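Local coordinates for 'Carboxyl esterase 2 (Tuber melanosporum Mel28, PDB 5MIF), which probably hydrolyses carboxylic esters as a fungal, archaea-like carboxylesterase of the alpha/beta hydrolase fold, at residues A92-P97 / L109-Y114; A165-L170 / T182-G187. All coordinates share one frame; numbering follows the deposited sequence.

Both contacts reach the same mixed beta-sheet, and their centres lie about 9 Å apart. Interaction 1 relates strands 90-97 and 109-115, which have 142-147 between them; interaction 2 packs helix 158-173 onto strand 184-189, which adjoins 109-115 on its other side. The two are joined by backbone pairing: Ala113 N lies 2.8 Å from Gly185 O, and Val111 O lies 2.9 Å from Gly185 N, both probable hydrogen bonds. Strand 184-189 then runs into a probable nucleophile elbow around Ser190, which with His317 and Asp287 has the geometry of a catalytic triad. Tyr114 of interaction 1 hydrogen-bonds through OH to Asp189, beside that presumed nucleophile.

Interaction 1 of 2, residues A92-P97 / L109-Y114; sequences AYLYKP and LPVIAY
In the central sheet of the alpha/beta hydrolase fold, strands 90-97 and 109-115 are next-but-one neighbours, and Pro97 and Leu109 meet close to where the CA atoms of the two segments come nearest. Strand 142-147 lies between them in the sheet, so the contact is made by side chains, with the segment axes 8.8 Å apart at closest approach. Leu109 does most of the touching. With CG beside the backbone N (chi1 -74°), it reaches toward the other strand and brings CD1 to the CD-CG side of the Pro97 ring, 3.8 Å from the proline CD. The same Leu109 CD1 lies 4.0 Å from CB of Lys96, whose aliphatic chain passes obliquely. A lysine suits this partly exposed margin: its methylenes can pack against leucine while NZ hydrogen-bonds to the carbonyl oxygen of Leu177. Farther along, Leu94 CD1 approaches Val111 CG2 at 4.4 Å, a looser contact between buried branched residues; Val111 also rests on Phe144 of the intervening strand. The segments run roughly antiparallel, at 142°, because 90-97 is antiparallel to 142-147, which runs parallel to 109-115. The fourth strand parting the second and third is the 1-2-4-3-5-6-7-8 order of the alpha/beta hydrolase sheet.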
loop_
_atom_site.group_PDB
_atom_site.type_symbol
_atom_site.label_atom_id
_atom_site.label_comp_id
_atom_site.label_asym_id
_atom_site.label_seq_id
_atom_site.Cartn_x
_atom_site.Cartn_y
_atom_site.Cartn_z
ATOM N N ALA A 92 15.757 -16.021 -21.359
ATOM C CA ALA A 92 15.531 -14.787 -20.618
ATOM C C ALA A 92 15.325 -13.618 -21.581
ATOM O O ALA A 92 15.920 -13.578 -22.664
ATOM C CB ALA A 92 16.704 -14.512 -19.665
ATOM N N TYR A 93 14.465 -12.683 -21.193
ATOM C CA TYR A 93 14.282 -11.467 -21.958
ATOM C C TYR A 93 14.786 -10.266 -21.145
ATOM O O TYR A 93 14.326 -10.039 -20.030
ATOM C CB TYR A 93 12.813 -11.272 -22.334
ATOM C CG TYR A 93 12.221 -12.396 -23.170
ATOM C CD1 TYR A 93 11.725 -13.552 -22.570
ATOM C CD2 TYR A 93 12.194 -12.317 -24.559
ATOM C CE1 TYR A 93 11.192 -14.596 -23.338
ATOM C CE2 TYR A 93 11.665 -13.346 -25.333
ATOM C CZ TYR A 93 11.172 -14.484 -24.720
ATOM O OH TYR A 93 10.652 -15.498 -25.495
ATOM N N LEU A 94 15.709 -9.483 -21.699
ATOM C CA LEU A 94 16.129 -8.258 -21.020
ATOM C C LEU A 94 15.381 -7.068 -21.610
ATOM O O LEU A 94 15.573 -6.724 -22.772
ATOM C CB LEU A 94 17.637 -8.040 -21.137
ATOM C CG LEU A 94 18.203 -6.796 -20.424
ATOM C CD1 LEU A 94 18.023 -6.915 -18.909
ATOM C CD2 LEU A 94 19.667 -6.571 -20.771
ATOM N N TYR A 95 14.522 -6.453 -20.808
ATOM C CA TYR A 95 13.784 -5.278 -21.251
ATOM C C TYR A 95 14.381 -4.011 -20.654
ATOM O O TYR A 95 14.571 -3.935 -19.440
ATOM C CB TYR A 95 12.319 -5.376 -20.868
ATOM C CG TYR A 95 11.597 -6.613 -21.356
ATOM C CD1 TYR A 95 11.332 -6.814 -22.715
ATOM C CD2 TYR A 95 11.118 -7.546 -20.449
ATOM C CE1 TYR A 95 10.624 -7.943 -23.145
ATOM C CE2 TYR A 95 10.428 -8.663 -20.858
ATOM C CZ TYR A 95 10.179 -8.864 -22.197
ATOM O OH TYR A 95 9.475 -9.993 -22.550
ATOM N N LYS A 96 14.692 -3.035 -21.509
ATOM C CA LYS A 96 15.268 -1.754 -21.070
ATOM C C LYS A 96 14.450 -0.553 -21.522
ATOM O O LYS A 96 14.035 -0.491 -22.671
ATOM C CB LYS A 96 16.697 -1.592 -21.595
ATOM C CG LYS A 96 17.647 -2.692 -21.208
ATOM C CD LYS A 96 19.083 -2.279 -21.475
ATOM C CE LYS A 96 19.442 -2.588 -22.916
ATOM N NZ LYS A 96 20.768 -2.051 -23.282
ATOM N N PRO A 97 14.212 0.403 -20.618
ATOM C CA PRO A 97 13.564 1.646 -21.053
ATOM C C PRO A 97 14.414 2.404 -22.094
ATOM O O PRO A 97 15.638 2.280 -22.128
ATOM C CB PRO A 97 13.462 2.457 -19.762
ATOM C CG PRO A 97 14.596 1.948 -18.917
ATOM C CD PRO A 97 14.683 0.475 -19.223
ATOM N N LEU A 109 21.831 0.879 -16.157
ATOM C CA LEU A 109 20.477 0.830 -15.638
ATOM C C LEU A 109 20.392 -0.118 -14.453
ATOM O O LEU A 109 21.063 -1.147 -14.436
ATOM C CB LEU A 109 19.511 0.386 -16.722
ATOM C CG LEU A 109 19.238 1.462 -17.755
ATOM C CD1 LEU A 109 18.475 0.867 -18.938
ATOM C CD2 LEU A 109 18.459 2.565 -17.101
ATOM N N PRO A 110 19.582 0.237 -13.441
ATOM C CA PRO A 110 19.242 -0.757 -12.421
ATOM C C PRO A 110 18.455 -1.878 -13.097
ATOM O O PRO A 110 17.837 -1.609 -14.135
ATOM C CB PRO A 110 18.359 0.016 -11.436
ATOM C CG PRO A 110 18.506 1.461 -11.803
ATOM C CD PRO A 110 18.847 1.497 -13.250
ATOM N N VAL A 111 18.421 -3.075 -12.520
ATOM C CA VAL A 111 17.732 -4.177 -13.189
ATOM C C VAL A 111 16.902 -4.999 -12.225
ATOM O O VAL A 111 17.343 -5.345 -11.131
ATOM C CB VAL A 111 18.727 -5.102 -13.924
ATOM C CG1 VAL A 111 19.800 -5.610 -12.975
ATOM C CG2 VAL A 111 17.986 -6.266 -14.604
ATOM N N ILE A 112 15.671 -5.285 -12.628
ATOM C CA ILE A 112 14.805 -6.138 -11.834
ATOM C C ILE A 112 14.743 -7.541 -12.452
ATOM O O ILE A 112 14.219 -7.708 -13.562
ATOM C CB ILE A 112 13.377 -5.561 -11.738
ATOM C CG1 ILE A 112 13.406 -4.130 -11.174
ATOM C CG2 ILE A 112 12.489 -6.497 -10.914
ATOM C CD1 ILE A 112 12.115 -3.363 -11.382
ATOM N N ALA A 113 15.270 -8.539 -11.741
ATOM C CA ALA A 113 15.075 -9.928 -12.152
ATOM C C ALA A 113 13.651 -10.294 -11.775
ATOM O O ALA A 113 13.293 -10.262 -10.592
ATOM C CB ALA A 113 16.075 -10.859 -11.474
ATOM N N TYR A 114 12.817 -10.600 -12.769
ATOM C CA TYR A 114 11.418 -10.878 -12.482
ATOM C C TYR A 114 11.039 -12.351 -12.750
ATOM O O TYR A 114 11.351 -12.902 -13.799
ATOM C CB TYR A 114 10.484 -9.938 -13.275
ATOM C CG TYR A 114 9.093 -9.983 -12.670
ATOM C CD1 TYR A 114 8.766 -9.178 -11.583
ATOM C CD2 TYR A 114 8.145 -10.909 -13.113
ATOM C CE1 TYR A 114 7.532 -9.250 -10.984
ATOM C CE2 TYR A 114 6.903 -10.986 -12.521
ATOM C CZ TYR A 114 6.603 -10.150 -11.453
ATOM O OH TYR A 114 5.371 -10.225 -10.854
#

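Interaction 2 of 2, residues A165-L170 / T182-G187; sequences AAVQWL and TNMGFG
Val167 and Leu170, one helical turn apart, face Met184 and Phe186 in a wholly buried, apolar contact. The closest approach is at the methionine tip: Met184 CE and Leu170 CD2 meet end to end at 3.6 Å. Met184 extends from the strand with both CG and SD in anti positions, then bends at its last torsion (chi3 -66°), which turns the methyl toward Leu170. A long, unbranched thioether suits this place, since the segment axes of helix and strand are 11.7 Å apart and the side chains must span that distance. CG1 of Val167 touches both Met184 SD and Phe186 CZ, each at 4.1 Å, while CG2 lies 4.1 Å from Phe186 CE1, meeting the ring obliquely. With CG1 anti to the backbone N (chi1 169°), that methyl reaches both the thioether and the ring, and CG2 lies against the ring alone. With an alanine here both methyls go, and the Met184 thioether and the Phe186 ring would probably be left with a gap beside them, and freer to shift.

Farther out, Phe115 meets the Phe186 ring edge-to-face, and Val199 of helix 191-206 touches it too, while Phe144 packs against Leu170. The strand is held on its side away from 109-115 by backbone bonds of Met184 to Lys212 and Phe186 to Phe213. The axes are nearly antiparallel, at 163°, as in a beta-alpha-beta crossover, here from strand 142-147 through helix 158-173 to the parallel strand 184-189. With only carbon and sulfur atoms meeting across it, the contact depends on shape and exclusion of water rather than on directed polar bonds.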
loop_
_atom_site.group_PDB
_atom_site.type_symbol
_atom_site.label_atom_id
_atom_site.label_comp_id
_atom_site.label_asym_id
_atom_site.label_seq_id
_atom_site.Cartn_x
_atom_site.Cartn_y
_atom_site.Cartn_z
ATOM N N ALA A 165 20.134 -19.928 -11.753
ATOM C CA ALA A 165 21.250 -19.915 -12.705
ATOM C C ALA A 165 21.232 -18.689 -13.634
ATOM O O ALA A 165 22.289 -18.142 -13.981
ATOM C CB ALA A 165 21.255 -21.215 -13.550
ATOM N N ALA A 166 20.037 -18.259 -14.026
ATOM C CA ALA A 166 19.893 -17.066 -14.854
ATOM C C ALA A 166 20.379 -15.824 -14.104
ATOM O O ALA A 166 21.030 -14.949 -14.682
ATOM C CB ALA A 166 18.447 -16.888 -15.295
ATOM N N VAL A 167 20.065 -15.745 -12.815
ATOM C CA VAL A 167 20.535 -14.617 -12.017
ATOM C C VAL A 167 22.062 -14.608 -11.939
ATOM O O VAL A 167 22.687 -13.547 -12.083
ATOM C CB VAL A 167 19.913 -14.623 -10.607
ATOM C CG1 VAL A 167 20.613 -13.605 -9.693
ATOM C CG2 VAL A 167 18.428 -14.320 -10.711
ATOM N N GLN A 168 22.667 -15.780 -11.747
ATOM C CA GLN A 168 24.132 -15.854 -11.664
ATOM C C GLN A 168 24.770 -15.373 -12.968
ATOM O O GLN A 168 25.822 -14.725 -12.956
ATOM C CB GLN A 168 24.601 -17.279 -11.347
ATOM C CG GLN A 168 24.046 -17.876 -10.050
ATOM C CD GLN A 168 24.008 -16.892 -8.885
ATOM O OE1 GLN A 168 25.048 -16.415 -8.426
ATOM N NE2 GLN A 168 22.807 -16.580 -8.409
ATOM N N TRP A 169 24.139 -15.712 -14.087
ATOM C CA TRP A 169 24.575 -15.238 -15.391
ATOM C C TRP A 169 24.470 -13.719 -15.502
ATOM O O TRP A 169 25.380 -13.067 -16.003
ATOM C CB TRP A 169 23.755 -15.892 -16.507
ATOM C CG TRP A 169 24.267 -15.560 -17.882
ATOM C CD1 TRP A 169 25.131 -16.305 -18.631
ATOM C CD2 TRP A 169 23.957 -14.396 -18.666
ATOM N NE1 TRP A 169 25.379 -15.679 -19.826
ATOM C CE2 TRP A 169 24.672 -14.507 -19.874
ATOM C CE3 TRP A 169 23.144 -13.270 -18.461
ATOM C CZ2 TRP A 169 24.598 -13.542 -20.881
ATOM C CZ3 TRP A 169 23.074 -12.307 -19.461
ATOM C CH2 TRP A 169 23.797 -12.452 -20.657
ATOM N N LEU A 170 23.347 -13.169 -15.052
ATOM C CA LEU A 170 23.121 -11.727 -15.081
ATOM C C LEU A 170 24.187 -11.026 -14.247
ATOM O O LEU A 170 24.700 -9.983 -14.641
ATOM C CB LEU A 170 21.721 -11.386 -14.566
ATOM C CG LEU A 170 21.297 -9.907 -14.532
ATOM C CD1 LEU A 170 21.310 -9.297 -15.918
ATOM C CD2 LEU A 170 19.928 -9.726 -13.886
ATOM N N THR A 182 24.998 -4.833 -9.556
ATOM C CA THR A 182 25.092 -4.459 -8.149
ATOM C C THR A 182 23.899 -3.619 -7.717
ATOM O O THR A 182 23.747 -3.314 -6.541
ATOM C CB THR A 182 26.384 -3.667 -7.847
ATOM O OG1 THR A 182 26.230 -2.313 -8.290
ATOM C CG2 THR A 182 27.571 -4.292 -8.544
ATOM N N ASN A 183 23.054 -3.238 -8.665
ATOM C CA ASN A 183 21.801 -2.588 -8.319
ATOM C C ASN A 183 20.591 -3.411 -8.757
ATOM O O ASN A 183 19.805 -2.979 -9.607
ATOM C CB ASN A 183 21.730 -1.195 -8.932
ATOM C CG ASN A 183 21.983 -0.119 -7.917
ATOM O OD1 ASN A 183 21.171 0.094 -7.012
ATOM N ND2 ASN A 183 23.131 0.552 -8.032
ATOM N N MET A 184 20.415 -4.573 -8.132
ATOM C CA MET A 184 19.438 -5.546 -8.615
ATOM C C MET A 184 18.234 -5.671 -7.698
ATOM O O MET A 184 18.376 -5.711 -6.479
ATOM C CB MET A 184 20.104 -6.921 -8.767
ATOM C CG MET A 184 19.240 -7.978 -9.460
ATOM S SD MET A 184 20.039 -9.596 -9.531
ATOM C CE MET A 184 21.404 -9.234 -10.618
ATOM N N GLY A 185 17.049 -5.766 -8.296
ATOM C CA GLY A 185 15.874 -6.134 -7.546
ATOM C C GLY A 185 15.393 -7.519 -7.952
ATOM O O GLY A 185 15.717 -8.010 -9.048
ATOM N N PHE A 186 14.658 -8.157 -7.044
ATOM C CA PHE A 186 13.865 -9.348 -7.334
ATOM C C PHE A 186 12.392 -8.983 -7.274
ATOM O O PHE A 186 11.960 -8.283 -6.354
ATOM C CB PHE A 186 14.106 -10.476 -6.321
ATOM C CG PHE A 186 15.357 -11.267 -6.541
ATOM C CD1 PHE A 186 16.261 -10.935 -7.528
ATOM C CD2 PHE A 186 15.620 -12.372 -5.741
ATOM C CE1 PHE A 186 17.421 -11.688 -7.699
ATOM C CE2 PHE A 186 16.761 -13.120 -5.906
ATOM C CZ PHE A 186 17.664 -12.781 -6.898
ATOM N N GLY A 187 11.613 -9.486 -8.222
ATOM C CA GLY A 187 10.168 -9.405 -8.133
ATOM C C GLY A 187 9.564 -10.751 -8.526
ATOM O O GLY A 187 10.131 -11.477 -9.346
#